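Local coordinates for De novo designed protein Foldit4 (Synthetic construct, PDB 6WI5) that has no known biological role, having been designed from scratch, and folds into two helices packed on a four-stranded antiparallel sheet in a ferredoxin-like arrangement, at residues E15-R18 against R19-R23; E63-V66 against E67-R71. One frame throughout, in Å; residues are numbered along the deposited sequence. Where two conformers were deposited one is given.

Both contacts are short runs along a helix, between groups up to four residues apart, one in each of the two helices laid on the sheet of a ferredoxin-like fold. Contact 1 sits at the N-terminal end of helix 17-31, its centre about 11 Å from that of the chain; contact 2, within helix 59-76, about 8 Å. They do not touch. Each turns apolar side chains to the sheet and charged ones outward. In contact 1 the helix is just starting, with water standing in its first turn; most basic side chains fan out, though Arg23 pairs with Glu72 of the other helix. In contact 2 backbone bonds close every turn, and Arg64 and Arg68 pair with acidic residues of helix 17-31.

Contact 1 of 2, residues E15-R18 against R19-R23; sequences EKVR and RLIKR
Val17 and Ile21 lie side by side, one turn apart, at the start of helix 17-31, the first helix of this ferredoxin-like fold, and both point into the layer between helix and sheet. Val17 CG1 meets Ile21 CD1 at 3.8 Å. The valine offers this methyl because CG1 stands anti to the backbone N (chi1 173°); on the isoleucine it is the extended CG1-CD1 arm that comes alongside. That arm also lies by the valine's carbonyl, with Ile21 CG1 3.5 Å from Val17 O. The same oxygen takes the Ile21 N-H in a nearly straight bond, 2.9 Å from Val17 O to Ile21 N. Val50 and Thr41 of the sheet pack on both side chains, while Leu20 turns to Val50, Ile9 and Val11 of the sheet and to Ile73 and Leu76 of helix 59-76.

The outer side is much looser. Lys22 rests its CB 3.4 Å from Arg18 O and then runs out fully extended, whereas Arg18 bends at its third torsion (50°). Their charged ends stay apart, Arg18 NH1 and Lys22 NZ being 5.7 Å from one another, so like charges are spread over this exposed face. Arg19 bends another way and lies against Leu76. Lys22 N still bonds soundly to Arg18 O; the backbone is slack at the helix start, where the bond from Leu20 N to Lys16 O is weak. One step earlier, a water fills the turn, donating to Glu15 O at 2.8 Å and accepting from Arg19 N at 2.9 Å.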
loop_
_atom_site.group_PDB
_atom_site.type_symbol
_atom_site.label_atom_id
_atom_site.label_comp_id
_atom_site.label_asym_id
_atom_site.label_seq_id
_atom_site.Cartn_x
_atom_site.Cartn_y
_atom_site.Cartn_z
ATOM N N GLU A 15 -0.839 -8.360 -15.190
ATOM C CA GLU A 15 0.587 -8.424 -15.494
ATOM C C GLU A 15 1.400 -7.385 -14.733
ATOM O O GLU A 15 2.607 -7.574 -14.553
ATOM C CB GLU A 15 0.809 -8.254 -16.998
ATOM N N LYS A 16 0.775 -6.299 -14.282
ATOM C CA LYS A 16 1.476 -5.240 -13.568
ATOM C C LYS A 16 1.458 -5.419 -12.055
ATOM O O LYS A 16 1.993 -4.565 -11.341
ATOM C CB LYS A 16 0.873 -3.876 -13.922
ATOM C CG LYS A 16 1.007 -3.488 -15.385
ATOM C CD LYS A 16 0.529 -2.062 -15.619
ATOM C CE LYS A 16 0.804 -1.615 -17.046
ATOM N NZ LYS A 16 0.434 -0.189 -17.264
ATOM N N VAL A 17 0.870 -6.505 -11.550
ATOM C CA VAL A 17 0.728 -6.672 -10.106
ATOM C C VAL A 17 2.078 -6.950 -9.455
ATOM O O VAL A 17 2.377 -6.434 -8.371
ATOM C CB VAL A 17 -0.288 -7.785 -9.801
ATOM C CG1 VAL A 17 -0.319 -8.091 -8.312
ATOM C CG2 VAL A 17 -1.665 -7.385 -10.297
ATOM N N ARG A 18 2.913 -7.767 -10.102
ATOM C CA ARG A 18 4.180 -8.172 -9.500
ATOM C C ARG A 18 5.085 -6.972 -9.244
ATOM O O ARG A 18 5.667 -6.839 -8.161
ATOM C CB ARG A 18 4.878 -9.193 -10.397
ATOM C CG ARG A 18 6.254 -9.608 -9.914
ATOM C CD ARG A 18 6.948 -10.475 -10.950
ATOM N NE ARG A 18 6.897 -9.866 -12.276
ATOM C CZ ARG A 18 7.750 -8.942 -12.707
ATOM N NH1 ARG A 18 8.724 -8.515 -11.916
ATOM N NH2 ARG A 18 7.626 -8.444 -13.930
ATOM N N ARG A 19 5.219 -6.087 -10.236
ATOM C CA ARG A 19 6.057 -4.905 -10.057
ATOM C C ARG A 19 5.482 -3.972 -9.000
ATOM O O ARG A 19 6.228 -3.358 -8.229
ATOM C CB ARG A 19 6.222 -4.164 -11.383
ATOM C CG ARG A 19 7.499 -4.500 -12.132
ATOM C CD ARG A 19 8.196 -3.232 -12.600
ATOM N NE ARG A 19 7.347 -2.434 -13.480
ATOM C CZ ARG A 19 7.652 -1.211 -13.901
ATOM N NH1 ARG A 19 8.785 -0.639 -13.518
ATOM N NH2 ARG A 19 6.821 -0.557 -14.701
ATOM N N LEU A 20 4.154 -3.852 -8.949
ATOM C CA LEU A 20 3.524 -2.973 -7.968
ATOM C C LEU A 20 3.793 -3.453 -6.548
ATOM O O LEU A 20 4.167 -2.662 -5.674
ATOM C CB LEU A 20 2.022 -2.886 -8.236
ATOM C CG LEU A 20 1.209 -2.059 -7.238
ATOM C CD1 LEU A 20 1.681 -0.615 -7.229
ATOM C CD2 LEU A 20 -0.275 -2.141 -7.557
ATOM N N ILE A 21 3.609 -4.751 -6.299
ATOM C CA ILE A 21 3.852 -5.293 -4.964
ATOM C C ILE A 21 5.324 -5.173 -4.596
ATOM O O ILE A 21 5.670 -4.842 -3.455
ATOM C CB ILE A 21 3.365 -6.752 -4.886
ATOM C CG1 ILE A 21 1.840 -6.808 -4.980
ATOM C CG2 ILE A 21 3.857 -7.418 -3.609
ATOM C CD1 ILE A 21 1.284 -8.208 -4.904
ATOM N N LYS A 22 6.216 -5.436 -5.554
ATOM C CA LYS A 22 7.645 -5.328 -5.282
ATOM C C LYS A 22 8.026 -3.902 -4.906
ATOM O O LYS A 22 8.793 -3.686 -3.961
ATOM C CB LYS A 22 8.449 -5.795 -6.496
ATOM C CG LYS A 22 9.955 -5.758 -6.296
ATOM C CD LYS A 22 10.693 -6.155 -7.566
ATOM C CE LYS A 22 12.199 -6.136 -7.354
ATOM N NZ LYS A 22 12.943 -6.482 -8.597
ATOM N N ARG A 23 7.490 -2.915 -5.628
ATOM C CA ARG A 23 7.814 -1.523 -5.337
ATOM C C ARG A 23 7.292 -1.102 -3.968
ATOM O O ARG A 23 7.967 -0.365 -3.241
ATOM C CB ARG A 23 7.246 -0.616 -6.429
ATOM C CG ARG A 23 7.518 0.863 -6.214
ATOM C CD ARG A 23 8.922 1.246 -6.653
ATOM N NE ARG A 23 9.120 1.025 -8.082
ATOM C CZ ARG A 23 8.698 1.852 -9.033
ATOM N NH1 ARG A 23 8.045 2.962 -8.710
ATOM N NH2 ARG A 23 8.924 1.570 -10.309
HETATM O O HOH W 1 4.631 -6.450 -13.046
#

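Contact 2 of 2, residues E63-V66 against E67-R71; sequences ERLV and ERILR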
loop_
_atom_site.group_PDB
_atom_site.type_symbol
_atom_site.label_atom_id
_atom_site.label_comp_id
_atom_site.label_asym_id
_atom_site.label_seq_id
_atom_site.Cartn_x
_atom_site.Cartn_y
_atom_site.Cartn_z
ATOM N N GLU A 63 2.379 8.257 8.061
ATOM C CA GLU A 63 1.981 9.229 7.047
ATOM C C GLU A 63 3.071 9.417 5.998
ATOM O O GLU A 63 2.773 9.584 4.811
ATOM C CB GLU A 63 1.631 10.565 7.703
ATOM C CG GLU A 63 0.486 10.486 8.699
ATOM C CD GLU A 63 0.073 11.849 9.218
ATOM O OE1 GLU A 63 -0.531 12.623 8.446
ATOM O OE2 GLU A 63 0.360 12.150 10.396
ATOM N N ARG A 64 4.339 9.391 6.418
ATOM C CA ARG A 64 5.432 9.509 5.459
ATOM C C ARG A 64 5.480 8.303 4.529
ATOM O O ARG A 64 5.682 8.450 3.317
ATOM C CB ARG A 64 6.762 9.672 6.197
ATOM C CG ARG A 64 7.978 9.681 5.285
ATOM C CD ARG A 64 9.269 9.936 6.056
ATOM N NE ARG A 64 9.556 8.893 7.038
ATOM C CZ ARG A 64 9.382 9.031 8.349
ATOM N NH1 ARG A 64 8.922 10.171 8.845
ATOM N NH2 ARG A 64 9.673 8.026 9.165
ATOM N N LEU A 65 5.286 7.101 5.078
ATOM C CA LEU A 65 5.341 5.894 4.261
ATOM C C LEU A 65 4.166 5.820 3.295
ATOM O O LEU A 65 4.322 5.375 2.151
ATOM C CB LEU A 65 5.378 4.660 5.163
ATOM C CG LEU A 65 5.407 3.298 4.471
ATOM C CD1 LEU A 65 6.579 3.215 3.509
ATOM C CD2 LEU A 65 5.476 2.182 5.501
ATOM N N VAL A 66 2.981 6.257 3.730
ATOM C CA VAL A 66 1.803 6.204 2.869
ATOM C C VAL A 66 1.976 7.127 1.666
ATOM O O VAL A 66 1.701 6.745 0.523
ATOM C CB VAL A 66 0.536 6.553 3.673
ATOM C CG1 VAL A 66 -0.622 6.856 2.738
ATOM C CG2 VAL A 66 0.177 5.408 4.607
ATOM N N GLU A 67 2.445 8.354 1.908
ATOM C CA GLU A 67 2.628 9.300 0.809
ATOM C C GLU A 67 3.676 8.807 -0.178
ATOM O O GLU A 67 3.544 9.013 -1.390
ATOM C CB GLU A 67 3.012 10.675 1.354
ATOM C CG GLU A 67 1.930 11.320 2.194
ATOM C CD GLU A 67 0.609 11.420 1.458
ATOM O OE1 GLU A 67 0.621 11.726 0.247
ATOM O OE2 GLU A 67 -0.442 11.184 2.091
ATOM N N ARG A 68 4.727 8.157 0.320
ATOM C CA ARG A 68 5.754 7.633 -0.574
ATOM C C ARG A 68 5.221 6.460 -1.387
ATOM O O ARG A 68 5.545 6.321 -2.573
ATOM C CB ARG A 68 6.989 7.228 0.231
ATOM C CG ARG A 68 8.292 7.366 -0.535
ATOM C CD ARG A 68 9.502 7.266 0.381
ATOM N NE ARG A 68 9.704 5.913 0.895
ATOM C CZ ARG A 68 9.472 5.544 2.151
ATOM N NH1 ARG A 68 9.030 6.427 3.036
ATOM N NH2 ARG A 68 9.685 4.290 2.522
ATOM N N ILE A 69 4.392 5.615 -0.770
ATOM C CA ILE A 69 3.765 4.512 -1.494
ATOM C C ILE A 69 2.841 5.046 -2.580
ATOM O O ILE A 69 2.840 4.552 -3.714
ATOM C CB ILE A 69 3.018 3.590 -0.511
ATOM C CG1 ILE A 69 4.013 2.788 0.330
ATOM C CG2 ILE A 69 2.064 2.665 -1.256
ATOM C CD1 ILE A 69 3.363 1.961 1.418
ATOM N N LEU A 70 2.049 6.073 -2.257
ATOM C CA LEU A 70 1.124 6.625 -3.242
ATOM C C LEU A 70 1.870 7.224 -4.428
ATOM O O LEU A 70 1.407 7.129 -5.571
ATOM C CB LEU A 70 0.220 7.673 -2.591
ATOM C CG LEU A 70 -0.710 7.151 -1.494
ATOM C CD1 LEU A 70 -1.647 8.244 -1.009
ATOM C CD2 LEU A 70 -1.493 5.943 -1.983
ATOM N N ARG A 71 3.028 7.845 -4.181
ATOM C CA ARG A 71 3.821 8.387 -5.282
ATOM C C ARG A 71 4.377 7.271 -6.161
ATOM O O ARG A 71 4.398 7.394 -7.392
ATOM C CB ARG A 71 4.962 9.250 -4.742
ATOM C CG ARG A 71 4.525 10.511 -4.014
ATOM C CD ARG A 71 5.728 11.397 -3.720
ATOM N NE ARG A 71 5.465 12.349 -2.646
ATOM C CZ ARG A 71 5.811 12.154 -1.377
ATOM N NH1 ARG A 71 5.533 13.072 -0.462
ATOM N NH2 ARG A 71 6.438 11.038 -1.023
HETATM O O HOH W 2 -0.276 10.328 4.373
HETATM O O HOH W 3 6.848 10.871 2.269
#
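Helix 59-76, the second helix of the ferredoxin-like fold, turns Leu65 and Ile69 inward, where they pack at an angle to each other. Leu65 CG meets Ile69 CD1 at 3.9 Å, and both side chains reach Ile54 of the sheet. With Ile69 CG1 set beside its own backbone N (chi1 -72°), the arm drops back onto the preceding turn, CG1 lying 3.2 Å from Leu65 O, which also accepts the Ile69 N-H. Val66 and Leu70 run alongside one another, Val66 CG1 being 4.1 Å from Leu70 CD1. Leu70 CG sits 3.2 Å from Val66 O, the acceptor for Leu70 N. A serine in place of Leu70 would remove the branched end that lies along Val66, and Val66 CG1 would probably be left with a gap beside it, one turn on.

On the side facing helix 17-31, Arg68 bends back across Leu65 at an angle, NH2 coming to 3.4 Å from Leu65 CD1. Arg64 lies beside it, and the two guanidinium planes are only 11° apart. Both are salt-bridged to Glu31, through Arg64 NH2 and Arg68 NH1, while Arg68 NE takes Glu27. With carboxylates gripping both guanidiniums, Arg64 NE and Arg68 NH1 can stand 4.7 Å apart, their like charges probably balanced by the acidic side chains that tie the two helices together.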